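Local coordinates for protein glycerate dehydrogenase (Bacillus sp. 5mfcol3.1, PDB 6P2I) that reduces acyclic imino acids to amino acids with NADPH, probably intercepting imines that a partner oxidase releases, at residues I169-S174 / V184-L189; I145-I150 / S197-R202. One frame throughout, in Å; residues are numbered along the deposited sequence. Where two conformers were deposited one is given.

Both contacts belong to the NADP-binding Rossmann domain, and their centres lie about 9 Å apart. Along the chain interaction 1 is nested inside the loop that interaction 2 closes. Strand 144-148 comes first, then strand 167-171, helix 186-192 and strand 195-198. In the parallel sheet strand 144-148 has 167-171 on one flank and 195-198 on the other. The two contacts meet where Ile169 O lies 2.9 Å from Leu147 N and Leu171 O lies 2.9 Å from Gly149 N, both probable hydrogen bonds. Each touches the cofactor: 169-174 holds the 2'-phosphate and touches the adenine, while 145-150 and 197-202 line the adenosine ribose and adenine and reach the nicotinamide ribose.

Interaction 1 of 2, residues I169-S174 / V184-L189; sequences IGLNKS and VDITEL. With NAP (NADP nicotinamide-adenine-dinucleotide phosphate), chain C.
Gly170 O, near the end of strand 167-171, accepts the backbone N-H of Val184 at 3.0 Å. This ties the strand to the residue that leads into helix 186-192, within the NADP-binding Rossmann fold. Leu171 makes the largest single contribution. Its CG sits between the backbone N and the carbonyl carbon (chi1 66°), and its two methyls meet different partners. CD2 lies 3.6 Å from Ile186 CB, and the two side chains cross obliquely. The same methyl also touches Leu189 CD1. CD1 of Leu171 instead rests 3.6 Å from C2A of the adenine. An alanine here would probably leave Ile186 and adenine C2A without their shared packing partner and open a gap between helix and cofactor. Lower on the strand, Ile169 reaches with CD1 to Val184 CG2 and to the backbone of Leu189. Asp185 is the N-cap of the helix, its OD1 accepting from Glu188 N.

Beyond the strand end, the loop grips the 2'-phosphate that distinguishes NADP from NAD. Lys173 bends at chi3 and chi4, and its NZ binds O1X at 3.0 Å. CB of Lys173 lies close to adenine C5A. Ser174 gives its backbone N-H to O3X at 2.7 Å. Asn172 ND2 bonds to Arg176 O, tying the loop to the residues that follow. The hydroxyl of Ser174 also donates to the phosphate, with its OG 2.5 Å from O3X.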
loop_
_atom_site.group_PDB
_atom_site.type_symbol
_atom_site.label_atom_id
_atom_site.label_comp_id
_atom_site.label_asym_id
_atom_site.label_seq_id
_atom_site.Cartn_x
_atom_site.Cartn_y
_atom_site.Cartn_z
ATOM N N ILE A 169 -6.161 11.536 -14.107
ATOM C CA ILE A 169 -6.421 11.626 -15.535
ATOM C C ILE A 169 -6.630 10.206 -16.055
ATOM O O ILE A 169 -6.346 9.219 -15.374
ATOM C CB ILE A 169 -5.301 12.366 -16.302
ATOM C CG1 ILE A 169 -4.008 11.545 -16.325
ATOM C CG2 ILE A 169 -5.065 13.774 -15.714
ATOM C CD1 ILE A 169 -2.850 12.244 -17.023
ATOM N N GLY A 170 -7.172 10.100 -17.260
ATOM C CA GLY A 170 -7.513 8.771 -17.726
ATOM C C GLY A 170 -8.022 8.796 -19.146
ATOM O O GLY A 170 -8.152 9.854 -19.773
ATOM N N LEU A 171 -8.300 7.602 -19.657
ATOM C CA LEU A 171 -8.796 7.491 -21.016
ATOM C C LEU A 171 -9.662 6.257 -21.135
ATOM O O LEU A 171 -9.474 5.267 -20.421
ATOM C CB LEU A 171 -7.664 7.440 -22.054
ATOM C CG LEU A 171 -6.691 6.263 -22.112
ATOM C CD1 LEU A 171 -7.221 5.149 -22.985
ATOM C CD2 LEU A 171 -5.361 6.725 -22.670
ATOM N N ASN A 172 -10.616 6.337 -22.055
ATOM C CA ASN A 172 -11.432 5.204 -22.429
ATOM C C ASN A 172 -11.512 5.193 -23.951
ATOM O O ASN A 172 -10.821 5.956 -24.637
ATOM C CB ASN A 172 -12.805 5.262 -21.739
ATOM C CG ASN A 172 -13.606 6.511 -22.106
ATOM O OD1 ASN A 172 -13.297 7.211 -23.069
ATOM N ND2 ASN A 172 -14.643 6.790 -21.324
ATOM N N LYS A 173 -12.350 4.313 -24.485
ATOM C CA LYS A 173 -12.498 4.148 -25.924
ATOM C C LYS A 173 -13.658 4.956 -26.490
ATOM O O LYS A 173 -13.523 5.570 -27.556
ATOM C CB LYS A 173 -12.687 2.656 -26.243
ATOM C CG LYS A 173 -13.163 2.341 -27.651
ATOM C CD LYS A 173 -13.522 0.860 -27.798
ATOM C CE LYS A 173 -14.333 0.332 -26.607
ATOM N NZ LYS A 173 -15.718 0.891 -26.532
ATOM N N SER A 174 -14.793 4.980 -25.791
ATOM C CA SER A 174 -16.004 5.618 -26.300
ATOM C C SER A 174 -15.980 7.131 -26.157
ATOM O O SER A 174 -16.798 7.811 -26.787
ATOM C CB SER A 174 -17.223 5.079 -25.553
ATOM O OG SER A 174 -17.117 5.425 -24.174
ATOM N N VAL A 184 -7.737 12.362 -21.364
ATOM C CA VAL A 184 -6.652 12.772 -22.249
ATOM C C VAL A 184 -6.375 11.627 -23.217
ATOM O O VAL A 184 -6.857 10.508 -23.033
ATOM C CB VAL A 184 -5.374 13.121 -21.458
ATOM C CG1 VAL A 184 -5.651 14.250 -20.464
ATOM C CG2 VAL A 184 -4.867 11.888 -20.728
ATOM N N ASP A 185 -5.573 11.904 -24.251
ATOM C CA ASP A 185 -5.115 10.801 -25.089
ATOM C C ASP A 185 -3.916 10.099 -24.436
ATOM O O ASP A 185 -3.369 10.557 -23.424
ATOM C CB ASP A 185 -4.826 11.282 -26.524
ATOM C CG ASP A 185 -3.538 12.104 -26.667
ATOM O OD1 ASP A 185 -2.830 12.378 -25.682
ATOM O OD2 ASP A 185 -3.236 12.496 -27.815
ATOM N N ILE A 186 -3.527 8.951 -25.005
ATOM C CA ILE A 186 -2.573 8.082 -24.311
ATOM C C ILE A 186 -1.178 8.703 -24.290
ATOM O O ILE A 186 -0.411 8.488 -23.340
ATOM C CB ILE A 186 -2.563 6.674 -24.941
ATOM C CG1 ILE A 186 -1.758 5.703 -24.079
ATOM C CG2 ILE A 186 -2.019 6.704 -26.380
ATOM C CD1 ILE A 186 -2.311 4.276 -24.085
ATOM N N THR A 187 -0.828 9.479 -25.318
ATOM C CA THR A 187 0.472 10.139 -25.341
ATOM C C THR A 187 0.593 11.122 -24.185
ATOM O O THR A 187 1.581 11.105 -23.439
ATOM C CB THR A 187 0.678 10.849 -26.681
ATOM O OG1 THR A 187 0.755 9.876 -27.729
ATOM C CG2 THR A 187 1.956 11.676 -26.671
ATOM N N GLU A 188 -0.414 11.982 -24.010
ATOM C CA GLU A 188 -0.396 12.888 -22.867
ATOM C C GLU A 188 -0.425 12.119 -21.555
ATOM O O GLU A 188 0.269 12.485 -20.602
ATOM C CB GLU A 188 -1.563 13.869 -22.924
ATOM C CG GLU A 188 -1.499 14.875 -21.788
ATOM C CD GLU A 188 -2.545 15.957 -21.880
ATOM O OE1 GLU A 188 -3.371 15.913 -22.816
ATOM O OE2 GLU A 188 -2.535 16.858 -21.013
ATOM N N LEU A 189 -1.216 11.045 -21.481
ATOM C CA LEU A 189 -1.249 10.278 -20.241
ATOM C C LEU A 189 0.137 9.759 -19.884
ATOM O O LEU A 189 0.570 9.869 -18.729
ATOM C CB LEU A 189 -2.229 9.113 -20.355
ATOM C CG LEU A 189 -2.558 8.375 -19.055
ATOM C CD1 LEU A 189 -3.993 7.861 -19.109
ATOM C CD2 LEU A 189 -1.572 7.217 -18.747
HETATM P PA NAP C . -14.854 -2.302 -17.749
HETATM O O1A NAP C . -15.358 -2.964 -19.014
HETATM O O2A NAP C . -15.837 -1.794 -16.736
HETATM O O5B NAP C . -13.932 -1.072 -18.183
HETATM C C5B NAP C . -13.020 -1.177 -19.272
HETATM C C4B NAP C . -12.479 0.221 -19.546
HETATM O O4B NAP C . -11.493 0.106 -20.573
HETATM C C3B NAP C . -13.557 1.169 -20.079
HETATM O O3B NAP C . -13.229 2.519 -19.695
HETATM C C2B NAP C . -13.410 1.059 -21.577
HETATM O O2B NAP C . -13.869 2.212 -22.267
HETATM C C1B NAP C . -11.898 0.949 -21.658
HETATM N N9A NAP C . -11.472 0.423 -22.964
HETATM C C8A NAP C . -11.917 -0.691 -23.578
HETATM N N7A NAP C . -11.309 -0.839 -24.781
HETATM C C5A NAP C . -10.480 0.210 -24.936
HETATM C C6A NAP C . -9.536 0.674 -25.972
HETATM N N6A NAP C . -9.365 -0.033 -27.114
HETATM N N1A NAP C . -8.861 1.816 -25.732
HETATM C C2A NAP C . -9.019 2.533 -24.597
HETATM N N3A NAP C . -9.857 2.179 -23.603
HETATM C C4A NAP C . -10.595 1.041 -23.734
HETATM O O3 NAP C . -13.782 -3.341 -17.131
HETATM P PN NAP C . -13.341 -3.495 -15.592
HETATM O O1N NAP C . -14.430 -4.182 -14.805
HETATM O O2N NAP C . -12.818 -2.172 -15.078
HETATM O O5D NAP C . -12.137 -4.545 -15.754
HETATM C C5D NAP C . -10.990 -4.208 -16.544
HETATM C C4D NAP C . -10.040 -5.394 -16.636
HETATM O O4D NAP C . -9.520 -5.679 -15.340
HETATM C C3D NAP C . -10.698 -6.704 -17.044
HETATM O O3D NAP C . -10.871 -6.818 -18.465
HETATM C C2D NAP C . -9.736 -7.737 -16.476
HETATM O O2D NAP C . -8.814 -8.143 -17.495
HETATM C C1D NAP C . -9.011 -7.006 -15.342
HETATM N N1N NAP C . -9.271 -7.662 -14.055
HETATM C C2N NAP C . -8.236 -8.086 -13.309
HETATM C C3N NAP C . -8.442 -8.729 -12.092
HETATM C C7N NAP C . -7.268 -9.223 -11.283
HETATM O O7N NAP C . -7.457 -10.045 -10.398
HETATM N N7N NAP C . -6.027 -8.808 -11.576
HETATM C C4N NAP C . -9.753 -8.931 -11.650
HETATM C C5N NAP C . -10.814 -8.492 -12.445
HETATM C C6N NAP C . -10.538 -7.850 -13.647
HETATM P P2B NAP C . -15.407 2.427 -22.710
HETATM O O1X NAP C . -15.782 1.187 -23.504
HETATM O O2X NAP C . -16.181 2.532 -21.424
HETATM O O3X NAP C . -15.365 3.720 -23.480
#

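Interaction 2 of 2, residues I145-I150 / S197-R202; sequences IGLIGI and SLHIPR. With NAP (NADP nicotinamide-adenine-dinucleotide phosphate), chain C.
Leu147 bridges to Ser197 and Ile148 to Leu198 in the parallel sheet. On one face Leu147 CD2 packs 4.0 Å from Ser197 CB and meets the edge of the His199 ring near CD2. On the other Ile148 and Leu198 lie side by side, with Leu198 CD2, in the conformer given, 3.7 Å from Ile148 CG2. Backbone bonds hold these pairs in register. Ser197 N donates to Gly146 O, Ile148 N to Ser197 O, and His199 N to Ile148 O at 2.7 Å. Where the strands end, Gly149 lies in a turn consistent with the glycine-rich GxGxxG loop of Rossmann folds. Its CA makes a CH...O contact with His199 O at 3.3 Å. A side chain at this position would clash with that same oxygen. NE2 of His199 makes a weak bond back to Ser197 OG, which may help set the ring's orientation.

The cofactor forms the next shell. Ile150 N donates to O3B of the adenosine ribose at 3.0 Å. Ile200 has CG1 anti to its backbone N (chi1 -170°), and CD1 beyond it packs 3.4 Å from adenine C4A. Pro201 CA lies 3.2 Å from O3D of the nicotinamide ribose.

Around this core, helix 152-163 covers Leu147 and His199 through Val157. Strand 167-171 pairs with the far side of strand 144-148, while Ser197 and Leu198 touch strand 223-226.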
loop_
_atom_site.group_PDB
_atom_site.type_symbol
_atom_site.label_atom_id
_atom_site.label_comp_id
_atom_site.label_asym_id
_atom_site.label_seq_id
_atom_site.Cartn_x
_atom_site.Cartn_y
_atom_site.Cartn_z
ATOM N N ILE A 145 -2.138 10.494 -11.269
ATOM C CA ILE A 145 -2.306 9.090 -11.628
ATOM C C ILE A 145 -3.096 9.029 -12.926
ATOM O O ILE A 145 -4.130 9.692 -13.062
ATOM C CB ILE A 145 -2.993 8.285 -10.512
ATOM C CG1 ILE A 145 -3.146 6.826 -10.944
ATOM C CG2 ILE A 145 -4.341 8.890 -10.118
ATOM C CD1 ILE A 145 -3.520 5.886 -9.797
ATOM N N GLY A 146 -2.597 8.243 -13.879
ATOM C CA GLY A 146 -3.232 8.118 -15.177
ATOM C C GLY A 146 -3.801 6.724 -15.332
ATOM O O GLY A 146 -3.086 5.725 -15.178
ATOM N N LEU A 147 -5.094 6.647 -15.602
ATOM C CA LEU A 147 -5.824 5.383 -15.646
ATOM C C LEU A 147 -6.127 5.062 -17.103
ATOM O O LEU A 147 -6.891 5.779 -17.757
ATOM C CB LEU A 147 -7.095 5.482 -14.806
ATOM C CG LEU A 147 -6.872 5.957 -13.361
ATOM C CD1 LEU A 147 -8.195 6.192 -12.625
ATOM C CD2 LEU A 147 -6.012 4.950 -12.609
ATOM N N ILE A 148 -5.508 4.002 -17.624
ATOM C CA ILE A 148 -5.783 3.534 -18.978
ATOM C C ILE A 148 -6.944 2.549 -18.847
ATOM O O ILE A 148 -6.750 1.381 -18.497
ATOM C CB ILE A 148 -4.552 2.901 -19.630
ATOM C CG1 ILE A 148 -3.406 3.911 -19.711
ATOM C CG2 ILE A 148 -4.895 2.335 -21.029
ATOM C CD1 ILE A 148 -2.081 3.303 -20.149
ATOM N N GLY A 149 -8.159 3.038 -19.098
ATOM C CA GLY A 149 -9.365 2.302 -18.767
ATOM C C GLY A 149 -9.997 2.882 -17.520
ATOM O O GLY A 149 -9.352 2.947 -16.467
ATOM N N ILE A 150 -11.244 3.343 -17.632
ATOM C CA ILE A 150 -11.906 4.045 -16.542
ATOM C C ILE A 150 -13.332 3.522 -16.436
ATOM O O ILE A 150 -14.300 4.295 -16.387
ATOM C CB ILE A 150 -11.846 5.577 -16.739
ATOM C CG1 ILE A 150 -12.218 5.963 -18.174
ATOM C CG2 ILE A 150 -10.452 6.098 -16.427
ATOM C CD1 ILE A 150 -12.112 7.466 -18.434
ATOM N N SER A 197 -1.779 3.259 -14.288
ATOM C CA SER A 197 -2.416 1.988 -13.942
ATOM C C SER A 197 -3.349 1.550 -15.063
ATOM O O SER A 197 -4.162 2.345 -15.546
ATOM C CB SER A 197 -3.188 2.103 -12.618
ATOM O OG SER A 197 -3.585 0.835 -12.140
ATOM N N LEU A 198 -3.245 0.277 -15.460
ATOM C CA LEU A 198 -4.048 -0.272 -16.548
ATOM C C LEU A 198 -5.325 -0.906 -16.005
ATOM O O LEU A 198 -5.279 -1.682 -15.044
ATOM C CB LEU A 198 -3.248 -1.314 -17.339
ATOM C CG LEU A 198 -2.185 -0.748 -18.287
ATOM C CD1 LEU A 198 -1.035 -1.733 -18.483
ATOM C CD2 LEU A 198 -2.810 -0.387 -19.630
ATOM N N HIS A 199 -6.460 -0.589 -16.637
ATOM C CA HIS A 199 -7.762 -1.120 -16.245
ATOM C C HIS A 199 -8.612 -1.321 -17.494
ATOM O O HIS A 199 -9.693 -0.768 -17.646
ATOM C CB HIS A 199 -8.419 -0.194 -15.227
ATOM C CG HIS A 199 -7.616 -0.070 -13.978
ATOM N ND1 HIS A 199 -7.486 -1.110 -13.081
ATOM C CD2 HIS A 199 -6.834 0.934 -13.513
ATOM C CE1 HIS A 199 -6.688 -0.736 -12.097
ATOM N NE2 HIS A 199 -6.278 0.497 -12.334
ATOM N N ILE A 200 -8.104 -2.155 -18.397
ATOM C CA ILE A 200 -8.647 -2.288 -19.743
ATOM C C ILE A 200 -8.683 -3.765 -20.118
ATOM O O ILE A 200 -7.786 -4.527 -19.725
ATOM C CB ILE A 200 -7.809 -1.441 -20.718
ATOM C CG1 ILE A 200 -8.448 -1.329 -22.091
ATOM C CG2 ILE A 200 -6.374 -1.952 -20.810
ATOM C CD1 ILE A 200 -7.634 -0.478 -23.033
ATOM N N PRO A 201 -9.713 -4.218 -20.823
ATOM C CA PRO A 201 -9.746 -5.619 -21.259
ATOM C C PRO A 201 -8.706 -5.875 -22.330
ATOM O O PRO A 201 -8.318 -4.981 -23.085
ATOM C CB PRO A 201 -11.162 -5.781 -21.813
ATOM C CG PRO A 201 -11.503 -4.421 -22.312
ATOM C CD PRO A 201 -10.907 -3.483 -21.283
ATOM N N ARG A 202 -8.259 -7.123 -22.397
ATOM C CA ARG A 202 -7.364 -7.558 -23.460
ATOM C C ARG A 202 -8.162 -8.049 -24.662
ATOM O O ARG A 202 -9.018 -8.931 -24.532
ATOM C CB ARG A 202 -6.437 -8.664 -22.962
ATOM C CG ARG A 202 -5.548 -9.240 -24.048
ATOM C CD ARG A 202 -5.280 -10.701 -23.786
ATOM N NE ARG A 202 -4.301 -11.251 -24.709
ATOM C CZ ARG A 202 -3.722 -12.434 -24.548
ATOM N NH1 ARG A 202 -4.024 -13.178 -23.490
ATOM N NH2 ARG A 202 -2.840 -12.869 -25.436
HETATM P PA NAP C . -14.854 -2.302 -17.749
HETATM O O1A NAP C . -15.358 -2.964 -19.014
HETATM O O2A NAP C . -15.837 -1.794 -16.736
HETATM O O5B NAP C . -13.932 -1.072 -18.183
HETATM C C5B NAP C . -13.020 -1.177 -19.272
HETATM C C4B NAP C . -12.479 0.221 -19.546
HETATM O O4B NAP C . -11.493 0.106 -20.573
HETATM C C3B NAP C . -13.557 1.169 -20.079
HETATM O O3B NAP C . -13.229 2.519 -19.695
HETATM C C2B NAP C . -13.410 1.059 -21.577
HETATM O O2B NAP C . -13.869 2.212 -22.267
HETATM C C1B NAP C . -11.898 0.949 -21.658
HETATM N N9A NAP C . -11.472 0.423 -22.964
HETATM C C8A NAP C . -11.917 -0.691 -23.578
HETATM N N7A NAP C . -11.309 -0.839 -24.781
HETATM C C5A NAP C . -10.480 0.210 -24.936
HETATM C C6A NAP C . -9.536 0.674 -25.972
HETATM N N6A NAP C . -9.365 -0.033 -27.114
HETATM N N1A NAP C . -8.861 1.816 -25.732
HETATM C C2A NAP C . -9.019 2.533 -24.597
HETATM N N3A NAP C . -9.857 2.179 -23.603
HETATM C C4A NAP C . -10.595 1.041 -23.734
HETATM O O3 NAP C . -13.782 -3.341 -17.131
HETATM P PN NAP C . -13.341 -3.495 -15.592
HETATM O O1N NAP C . -14.430 -4.182 -14.805
HETATM O O2N NAP C . -12.818 -2.172 -15.078
HETATM O O5D NAP C . -12.137 -4.545 -15.754
HETATM C C5D NAP C . -10.990 -4.208 -16.544
HETATM C C4D NAP C . -10.040 -5.394 -16.636
HETATM O O4D NAP C . -9.520 -5.679 -15.340
HETATM C C3D NAP C . -10.698 -6.704 -17.044
HETATM O O3D NAP C . -10.871 -6.818 -18.465
HETATM C C2D NAP C . -9.736 -7.737 -16.476
HETATM O O2D NAP C . -8.814 -8.143 -17.495
HETATM C C1D NAP C . -9.011 -7.006 -15.342
HETATM N N1N NAP C . -9.271 -7.662 -14.055
HETATM C C2N NAP C . -8.236 -8.086 -13.309
HETATM C C3N NAP C . -8.442 -8.729 -12.092
HETATM C C7N NAP C . -7.268 -9.223 -11.283
HETATM O O7N NAP C . -7.457 -10.045 -10.398
HETATM N N7N NAP C . -6.027 -8.808 -11.576
HETATM C C4N NAP C . -9.753 -8.931 -11.650
HETATM C C5N NAP C . -10.814 -8.492 -12.445
HETATM C C6N NAP C . -10.538 -7.850 -13.647
HETATM P P2B NAP C . -15.407 2.427 -22.710
HETATM O O1X NAP C . -15.782 1.187 -23.504
HETATM O O2X NAP C . -16.181 2.532 -21.424
HETATM O O3X NAP C . -15.365 3.720 -23.480
#